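Local structure of telomerase reverse transcriptase (Takifugu rubripes, 4LMO) at residues E142-L147 / N176-L181; A150-F155 / W207-F212; E168-I173 / Y196-L201. The protein is the catalytic subunit of telomerase, a reverse transcriptase that lengthens chromosome ends by copying an RNA template, represented here by its RNA-binding domain. One frame throughout, in Å; residues are numbered along the deposited sequence.

Overall arrangement
All three contacts lie in the helical telomerase RNA-binding domain. Interaction 2 is the buried one, its centre about 8 Å from that of the chain; there helix 142-158 meets helix 191-220 through apolar groups alone. Interactions 1 and 3, each about 19 Å out, are partly buried and involve the chain that joins these helices: the first sets its 176-181 part beside the start of helix 142-158 through asparagine amides, the second lays the 170-173 turn on helix 191-220 through methyl groups. Polar bonds connect the three, with Asn176 OD1 probably bonded to Arg197 NH2 and Arg151 NH1 to Trp171 O.

Interaction 1 of 3, residues E142-L147 / N176-L181; sequences EHNRLL and NNCDWL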
# COMPACT_ATOMS: atom_id res chain seq x y z
N GLU A 142 -11.36 10.19 -14.34
CA GLU A 142 -10.22 9.65 -15.08
C GLU A 142 -9.02 10.59 -14.98
O GLU A 142 -7.87 10.15 -14.90
CB GLU A 142 -10.61 9.42 -16.54
CG GLU A 142 -9.69 8.48 -17.31
CD GLU A 142 -9.88 7.01 -16.98
OE1 GLU A 142 -10.79 6.67 -16.19
OE2 GLU A 142 -9.11 6.18 -17.50
N HIS A 143 -9.31 11.89 -14.97
CA HIS A 143 -8.31 12.93 -14.75
C HIS A 143 -7.62 12.79 -13.42
O HIS A 143 -6.39 12.90 -13.33
CB HIS A 143 -8.97 14.30 -14.89
CG HIS A 143 -8.14 15.44 -14.35
ND1 HIS A 143 -8.35 15.98 -13.14
CD2 HIS A 143 -7.08 16.15 -14.91
CE1 HIS A 143 -7.47 16.98 -12.92
NE2 HIS A 143 -6.70 17.08 -14.01
N ASN A 144 -8.39 12.51 -12.36
CA ASN A 144 -7.83 12.36 -11.01
C ASN A 144 -6.99 11.09 -10.81
O ASN A 144 -6.00 11.12 -10.09
CB ASN A 144 -8.94 12.44 -9.95
CG ASN A 144 -9.38 13.87 -9.66
OD1 ASN A 144 -10.28 14.10 -8.86
ND2 ASN A 144 -8.73 14.84 -10.30
N ARG A 145 -7.40 9.99 -11.45
CA ARG A 145 -6.63 8.75 -11.36
C ARG A 145 -5.27 8.89 -12.05
O ARG A 145 -4.26 8.41 -11.54
CB ARG A 145 -7.41 7.56 -11.95
CG ARG A 145 -6.85 6.21 -11.54
CD ARG A 145 -7.33 5.07 -12.42
NE ARG A 145 -6.70 5.10 -13.74
CZ ARG A 145 -7.35 5.33 -14.88
NH1 ARG A 145 -8.67 5.51 -14.86
NH2 ARG A 145 -6.70 5.34 -16.03
N LEU A 146 -5.27 9.55 -13.21
CA LEU A 146 -4.05 9.72 -14.00
C LEU A 146 -3.04 10.67 -13.36
O LEU A 146 -1.84 10.41 -13.39
CB LEU A 146 -4.39 10.18 -15.43
CG LEU A 146 -5.00 9.14 -16.38
CD1 LEU A 146 -5.54 9.81 -17.63
CD2 LEU A 146 -4.00 8.04 -16.74
N LEU A 147 -3.54 11.77 -12.78
CA LEU A 147 -2.68 12.69 -12.03
C LEU A 147 -2.02 11.99 -10.84
O LEU A 147 -0.84 12.21 -10.55
CB LEU A 147 -3.47 13.90 -11.52
CG LEU A 147 -3.34 15.21 -12.30
CD1 LEU A 147 -4.19 16.28 -11.64
CD2 LEU A 147 -1.89 15.66 -12.40
N ASN A 176 -14.11 18.13 -6.36
CA ASN A 176 -15.55 17.99 -6.60
C ASN A 176 -15.95 16.88 -7.57
O ASN A 176 -17.14 16.56 -7.68
CB ASN A 176 -16.17 19.34 -6.98
CG ASN A 176 -16.21 20.32 -5.82
OD1 ASN A 176 -16.20 19.93 -4.65
ND2 ASN A 176 -16.25 21.61 -6.14
N ASN A 177 -14.98 16.30 -8.27
CA ASN A 177 -15.20 15.11 -9.09
C ASN A 177 -15.62 13.91 -8.24
O ASN A 177 -16.31 13.01 -8.71
CB ASN A 177 -13.95 14.75 -9.90
CG ASN A 177 -13.71 15.70 -11.06
OD1 ASN A 177 -14.50 16.61 -11.33
ND2 ASN A 177 -12.61 15.49 -11.76
N CYS A 178 -15.18 13.91 -6.98
CA CYS A 178 -15.46 12.82 -6.05
C CYS A 178 -16.80 13.03 -5.36
O CYS A 178 -16.91 13.80 -4.40
CB CYS A 178 -14.34 12.71 -5.02
SG CYS A 178 -12.67 12.74 -5.71
N ASP A 179 -17.83 12.34 -5.86
CA ASP A 179 -19.18 12.39 -5.30
C ASP A 179 -19.23 11.79 -3.89
O ASP A 179 -20.03 12.22 -3.06
CB ASP A 179 -20.17 11.65 -6.20
CG ASP A 179 -20.65 12.50 -7.38
OD1 ASP A 179 -20.00 13.51 -7.72
OD2 ASP A 179 -21.68 12.13 -7.97
N TRP A 180 -18.37 10.80 -3.65
CA TRP A 180 -18.37 10.04 -2.39
C TRP A 180 -17.99 10.86 -1.18
O TRP A 180 -18.14 10.41 -0.05
CB TRP A 180 -17.48 8.81 -2.51
CG TRP A 180 -16.01 9.11 -2.65
CD1 TRP A 180 -15.30 9.35 -3.82
CD2 TRP A 180 -15.01 9.20 -1.58
NE1 TRP A 180 -13.97 9.58 -3.56
CE2 TRP A 180 -13.73 9.50 -2.24
CE3 TRP A 180 -15.04 9.07 -0.19
CZ2 TRP A 180 -12.55 9.66 -1.52
CZ3 TRP A 180 -13.84 9.23 0.52
CH2 TRP A 180 -12.63 9.52 -0.13
N LEU A 181 -17.49 12.08 -1.42
CA LEU A 181 -17.14 13.01 -0.35
C LEU A 181 -18.35 13.81 0.12
O LEU A 181 -18.33 14.39 1.21
CB LEU A 181 -16.06 13.99 -0.83
CG LEU A 181 -14.67 13.50 -1.24
CD1 LEU A 181 -13.88 14.63 -1.88
CD2 LEU A 181 -13.91 12.94 -0.04
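Asn144, near the start of helix 142-158, and Asn177, in the chain leading to helix 191-220, turn their amides to one another and bury most of the surface in this small contact. It lies in the RNA-binding domain of telomerase, and residues 176-181 belong to a region that, by similarity, probably meets the RNA template. The backbones stay apart, with 8.1 Å between Asn144 CA and Asn177 CA, and the side chains bridge the distance. In both residues CG lies anti to the carbonyl carbon (chi1 -79° for Asn144, -73° for Asn177), which sends each amide across the gap. The two planes are turned 35° against each other, so the groups neither lie flat together nor meet squarely. Asn177 CB comes within 3.9 Å of the end of the Asn144 amide (OD1 in the model). The polar hold on Asn177 comes from Ser141, whose OG is hydrogen-bonded to Asn177 ND2 and also to the backbone N of Asn144. One serine hydroxyl thus connects the first turn of the helix with the incoming chain. Cys178, which also packs on Leu201 of helix 191-220, brings its sulfur up beside the Asn144 amide. Asn177 ND2 lies obliquely to the His143 ring, 4.5 Å from His143 ND1.

Interaction 2 of 3, residues A150-F155 / W207-F212; sequences ARVRFF and WLLDGF
Leu209 reaches from helix 191-220 into the angle between Val152 and Phe155, which lie one turn apart on helix 142-158, and its two methyls are divided between different kinds of contact. The first is a CH-pi interaction: Leu209 CD2 sits over one face of the Phe155 ring, 4.1 Å from the ring centroid and 10° off the normal, almost directly above the centre. Both side chains have CG anti to the backbone N (chi1 180° for Phe155) and meet head-on, the leucine branch against the flat of the ring.

The other methyl makes plain apolar contacts. Leu209 CD1 lies 3.7 Å from Phe155 CD2, near the rim of the same ring, and 4.0 Å from Val152 CG2, where the valine and leucine branches run antiparallel past one another. This is helix-helix packing inside the telomerase RNA-binding domain, where the long helix 191-220 runs through the fold. Tyr148 and Leu164 add to the apolar surroundings of Leu209, Val126 of helix 119-133 packs on Val152, and the Phe161 ring meets that of Phe155 with the planes at about 80°.

The polar bonds described here lie within helix 191-220 and between helix 142-158 and the loop after helix 166-169. Helix 191-220 widens here into a pi-type turn: Trp207 O accepts from Phe212 N (3.1 Å), five residues on, as well as from Gly211 N. Gly211 CA lies over one face of the Trp207 indole, toward its rim. Arg151 starts out toward helix 191-220, but its chain leads away, and NH1 makes a hydrogen bond to Trp171 O.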
# COMPACT_ATOMS: atom_id res chain seq x y z
N ALA A 150 0.69 9.48 -11.88
CA ALA A 150 1.90 10.23 -12.19
C ALA A 150 2.65 10.65 -10.92
O ALA A 150 3.87 10.73 -10.92
CB ALA A 150 1.57 11.45 -13.04
N ARG A 151 1.89 10.92 -9.85
CA ARG A 151 2.47 11.30 -8.56
C ARG A 151 3.19 10.13 -7.91
O ARG A 151 4.24 10.30 -7.29
CB ARG A 151 1.40 11.85 -7.62
CG ARG A 151 0.69 13.09 -8.12
CD ARG A 151 1.55 14.33 -8.00
NE ARG A 151 1.24 15.34 -9.01
CZ ARG A 151 0.15 16.11 -9.03
NH1 ARG A 151 -0.78 15.99 -8.09
NH2 ARG A 151 -0.01 17.00 -10.00
N VAL A 152 2.62 8.94 -8.06
CA VAL A 152 3.22 7.71 -7.57
C VAL A 152 4.50 7.39 -8.36
O VAL A 152 5.52 7.03 -7.76
CB VAL A 152 2.21 6.54 -7.61
CG1 VAL A 152 2.87 5.22 -7.25
CG2 VAL A 152 1.04 6.82 -6.68
N ARG A 153 4.44 7.54 -9.68
CA ARG A 153 5.60 7.32 -10.55
C ARG A 153 6.78 8.19 -10.13
O ARG A 153 7.90 7.68 -9.97
CB ARG A 153 5.24 7.59 -12.02
CG ARG A 153 6.41 7.49 -12.99
CD ARG A 153 6.90 6.06 -13.13
NE ARG A 153 8.22 5.94 -13.75
CZ ARG A 153 9.34 5.63 -13.10
NH1 ARG A 153 9.32 5.40 -11.79
NH2 ARG A 153 10.48 5.54 -13.76
N PHE A 154 6.53 9.48 -9.97
CA PHE A 154 7.55 10.42 -9.51
C PHE A 154 8.08 10.03 -8.13
O PHE A 154 9.29 10.03 -7.90
CB PHE A 154 7.00 11.86 -9.48
CG PHE A 154 7.94 12.86 -8.87
CD1 PHE A 154 8.97 13.41 -9.63
CD2 PHE A 154 7.81 13.24 -7.54
CE1 PHE A 154 9.85 14.32 -9.07
CE2 PHE A 154 8.69 14.15 -6.98
CZ PHE A 154 9.71 14.69 -7.74
N PHE A 155 7.16 9.68 -7.23
CA PHE A 155 7.49 9.30 -5.86
C PHE A 155 8.43 8.09 -5.81
O PHE A 155 9.43 8.10 -5.09
CB PHE A 155 6.21 9.03 -5.06
CG PHE A 155 6.44 8.62 -3.64
CD1 PHE A 155 6.79 9.57 -2.67
CD2 PHE A 155 6.30 7.30 -3.25
CE1 PHE A 155 7.00 9.19 -1.36
CE2 PHE A 155 6.50 6.91 -1.94
CZ PHE A 155 6.85 7.86 -0.99
N TRP A 207 -3.30 8.41 2.61
CA TRP A 207 -3.33 7.01 3.05
C TRP A 207 -2.95 6.09 1.93
O TRP A 207 -2.23 5.12 2.12
CB TRP A 207 -4.70 6.61 3.58
CG TRP A 207 -4.81 5.13 3.90
CD1 TRP A 207 -4.38 4.48 5.05
CD2 TRP A 207 -5.37 4.07 3.04
NE1 TRP A 207 -4.63 3.13 4.97
CE2 TRP A 207 -5.22 2.82 3.80
CE3 TRP A 207 -5.95 4.03 1.78
CZ2 TRP A 207 -5.65 1.60 3.29
CZ3 TRP A 207 -6.38 2.79 1.28
CH2 TRP A 207 -6.24 1.60 2.02
N LEU A 208 -3.46 6.41 0.74
CA LEU A 208 -3.28 5.58 -0.44
C LEU A 208 -1.80 5.45 -0.83
O LEU A 208 -1.37 4.40 -1.30
CB LEU A 208 -4.10 6.16 -1.60
CG LEU A 208 -4.68 5.24 -2.68
CD1 LEU A 208 -5.48 4.09 -2.08
CD2 LEU A 208 -5.55 6.04 -3.63
N LEU A 209 -1.03 6.51 -0.60
CA LEU A 209 0.40 6.47 -0.86
C LEU A 209 1.17 5.83 0.30
O LEU A 209 1.94 4.89 0.10
CB LEU A 209 0.94 7.87 -1.18
CG LEU A 209 2.38 7.96 -1.72
CD1 LEU A 209 2.57 7.11 -2.97
CD2 LEU A 209 2.76 9.41 -2.02
N ASP A 210 0.94 6.34 1.51
CA ASP A 210 1.67 5.91 2.70
C ASP A 210 1.25 4.52 3.18
O ASP A 210 2.10 3.68 3.49
CB ASP A 210 1.50 6.93 3.83
CG ASP A 210 2.20 6.51 5.10
OD1 ASP A 210 3.45 6.62 5.16
OD2 ASP A 210 1.51 6.07 6.04
N GLY A 211 -0.05 4.28 3.24
CA GLY A 211 -0.58 3.01 3.71
C GLY A 211 -0.55 1.94 2.64
O GLY A 211 0.05 0.88 2.82
N PHE A 212 -1.20 2.22 1.51
CA PHE A 212 -1.37 1.23 0.46
C PHE A 212 -0.10 1.02 -0.36
O PHE A 212 0.51 -0.05 -0.31
CB PHE A 212 -2.58 1.55 -0.43
CG PHE A 212 -2.99 0.42 -1.34
CD1 PHE A 212 -3.72 -0.65 -0.84
CD2 PHE A 212 -2.64 0.43 -2.68
CE1 PHE A 212 -4.09 -1.70 -1.67
CE2 PHE A 212 -3.01 -0.61 -3.52
CZ PHE A 212 -3.74 -1.68 -3.01

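Interaction 3 of 3, residues E168-I173 / Y196-L201; sequences ELMWKI and YRTQIL
Met170 and Leu201 mark the closest backbone approach, 8.6 Å between Met170 CA and Leu201 CA, where the chain leaving helix 166-169 passes helix 191-220. A type II beta turn runs from Met170 to Ile173 and is closed by the bond from Ile173 N to Met170 O at 3.0 Å; Lys172, at its third position, has a positive phi of 71°. The turn brings the side chains of Met170 and Ile173, its two ends, toward residues 196-201 of helix 191-220. These residues belong to the telomerase RNA-binding domain, and the chain from Trp171 to Tyr196 probably takes part in binding the RNA template, by similarity to related enzymes. The methionine chain is bent at both chi2 (-84°) and chi3 (-60°), a fold that tucks its terminal methyl between two helix residues: Met170 CE lies 3.8 Å from Thr198 CG2 and 3.9 Å from Leu201 CD2. Thr198 offers its methyl here because its OG1 is hydrogen-bonded back to Leu194 O, one turn earlier in the helix. Leu201 CD2 is shared, since Ile173 CG2 reaches it from the other end of the turn at 3.8 Å. One turn further along helix 191-220, Met170 also packs on Leu205; Ile173 touches Asn144 and Leu147 of helix 142-158.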
# COMPACT_ATOMS: atom_id res chain seq x y z
N GLU A 168 1.73 18.47 -2.86
CA GLU A 168 2.19 18.00 -4.17
C GLU A 168 1.30 16.87 -4.68
O GLU A 168 1.05 16.75 -5.88
CB GLU A 168 3.64 17.51 -4.09
CG GLU A 168 4.66 18.62 -3.85
CD GLU A 168 6.04 18.09 -3.51
OE1 GLU A 168 6.28 16.87 -3.66
OE2 GLU A 168 6.90 18.90 -3.10
N LEU A 169 0.81 16.05 -3.75
CA LEU A 169 -0.06 14.92 -4.08
C LEU A 169 -1.43 15.39 -4.57
O LEU A 169 -2.00 14.80 -5.49
CB LEU A 169 -0.21 14.01 -2.86
CG LEU A 169 -0.52 12.53 -3.07
CD1 LEU A 169 0.57 11.84 -3.88
CD2 LEU A 169 -0.71 11.83 -1.73
N MET A 170 -1.94 16.46 -3.97
CA MET A 170 -3.28 16.97 -4.24
C MET A 170 -3.32 18.01 -5.36
O MET A 170 -4.40 18.44 -5.78
CB MET A 170 -3.89 17.58 -2.97
CG MET A 170 -4.18 16.60 -1.85
SD MET A 170 -5.77 15.77 -2.01
CE MET A 170 -6.91 17.14 -1.99
N TRP A 171 -2.15 18.43 -5.83
CA TRP A 171 -2.05 19.54 -6.78
C TRP A 171 -2.78 19.27 -8.06
O TRP A 171 -2.49 18.31 -8.77
CB TRP A 171 -0.59 19.90 -7.05
CG TRP A 171 -0.43 21.19 -7.83
CD1 TRP A 171 -1.13 22.38 -7.65
CD2 TRP A 171 0.51 21.45 -8.93
NE1 TRP A 171 -0.70 23.33 -8.55
CE2 TRP A 171 0.27 22.85 -9.34
CE3 TRP A 171 1.48 20.71 -9.60
CZ2 TRP A 171 0.99 23.44 -10.37
CZ3 TRP A 171 2.19 21.32 -10.63
CH2 TRP A 171 1.95 22.65 -11.01
N LYS A 172 -3.75 20.14 -8.34
CA LYS A 172 -4.60 20.07 -9.54
C LYS A 172 -5.60 18.91 -9.55
O LYS A 172 -6.26 18.67 -10.56
CB LYS A 172 -3.77 20.08 -10.84
CG LYS A 172 -3.18 21.43 -11.20
CD LYS A 172 -2.39 21.37 -12.49
CE LYS A 172 -1.08 20.61 -12.32
NZ LYS A 172 -0.27 20.62 -13.57
N ILE A 173 -5.70 18.19 -8.43
CA ILE A 173 -6.77 17.21 -8.25
C ILE A 173 -8.08 17.97 -8.13
O ILE A 173 -8.17 18.97 -7.41
CB ILE A 173 -6.54 16.32 -6.99
CG1 ILE A 173 -5.33 15.39 -7.19
CG2 ILE A 173 -7.79 15.53 -6.63
CD1 ILE A 173 -5.54 14.22 -8.13
N TYR A 196 -13.66 21.02 3.92
CA TYR A 196 -13.89 19.74 4.57
C TYR A 196 -13.82 18.57 3.58
O TYR A 196 -13.34 17.49 3.92
CB TYR A 196 -15.22 19.75 5.31
CG TYR A 196 -15.44 18.58 6.24
CD1 TYR A 196 -14.51 18.27 7.24
CD2 TYR A 196 -16.58 17.79 6.14
CE1 TYR A 196 -14.70 17.19 8.09
CE2 TYR A 196 -16.79 16.72 7.00
CZ TYR A 196 -15.85 16.42 7.97
OH TYR A 196 -16.06 15.36 8.81
N ARG A 197 -14.31 18.81 2.37
CA ARG A 197 -14.18 17.84 1.27
C ARG A 197 -12.71 17.61 0.90
O ARG A 197 -12.30 16.46 0.70
CB ARG A 197 -15.02 18.28 0.06
CG ARG A 197 -16.35 17.55 -0.05
CD ARG A 197 -17.55 18.46 -0.26
NE ARG A 197 -17.79 18.82 -1.66
CZ ARG A 197 -18.98 19.15 -2.17
NH1 ARG A 197 -20.06 19.17 -1.41
NH2 ARG A 197 -19.08 19.46 -3.45
N THR A 198 -11.94 18.69 0.86
CA THR A 198 -10.50 18.63 0.60
C THR A 198 -9.75 17.88 1.71
O THR A 198 -8.85 17.08 1.44
CB THR A 198 -9.90 20.06 0.44
OG1 THR A 198 -10.71 20.82 -0.46
CG2 THR A 198 -8.48 20.00 -0.10
N GLN A 199 -10.16 18.13 2.96
CA GLN A 199 -9.60 17.47 4.14
C GLN A 199 -9.76 15.95 4.09
O GLN A 199 -8.81 15.21 4.32
CB GLN A 199 -10.25 18.05 5.40
CG GLN A 199 -9.74 17.49 6.72
CD GLN A 199 -10.45 18.10 7.92
OE1 GLN A 199 -10.39 19.31 8.14
NE2 GLN A 199 -11.12 17.26 8.71
N ILE A 200 -10.98 15.49 3.77
CA ILE A 200 -11.27 14.06 3.69
C ILE A 200 -10.48 13.41 2.55
O ILE A 200 -9.84 12.37 2.76
CB ILE A 200 -12.78 13.77 3.52
CG1 ILE A 200 -13.59 14.34 4.69
CG2 ILE A 200 -13.04 12.28 3.41
CD1 ILE A 200 -15.06 14.49 4.41
N LEU A 201 -10.51 14.02 1.37
CA LEU A 201 -9.79 13.50 0.21
C LEU A 201 -8.28 13.48 0.44
O LEU A 201 -7.59 12.57 -0.03
CB LEU A 201 -10.13 14.31 -1.05
CG LEU A 201 -9.52 13.82 -2.37
CD1 LEU A 201 -10.12 12.50 -2.82
CD2 LEU A 201 -9.69 14.87 -3.46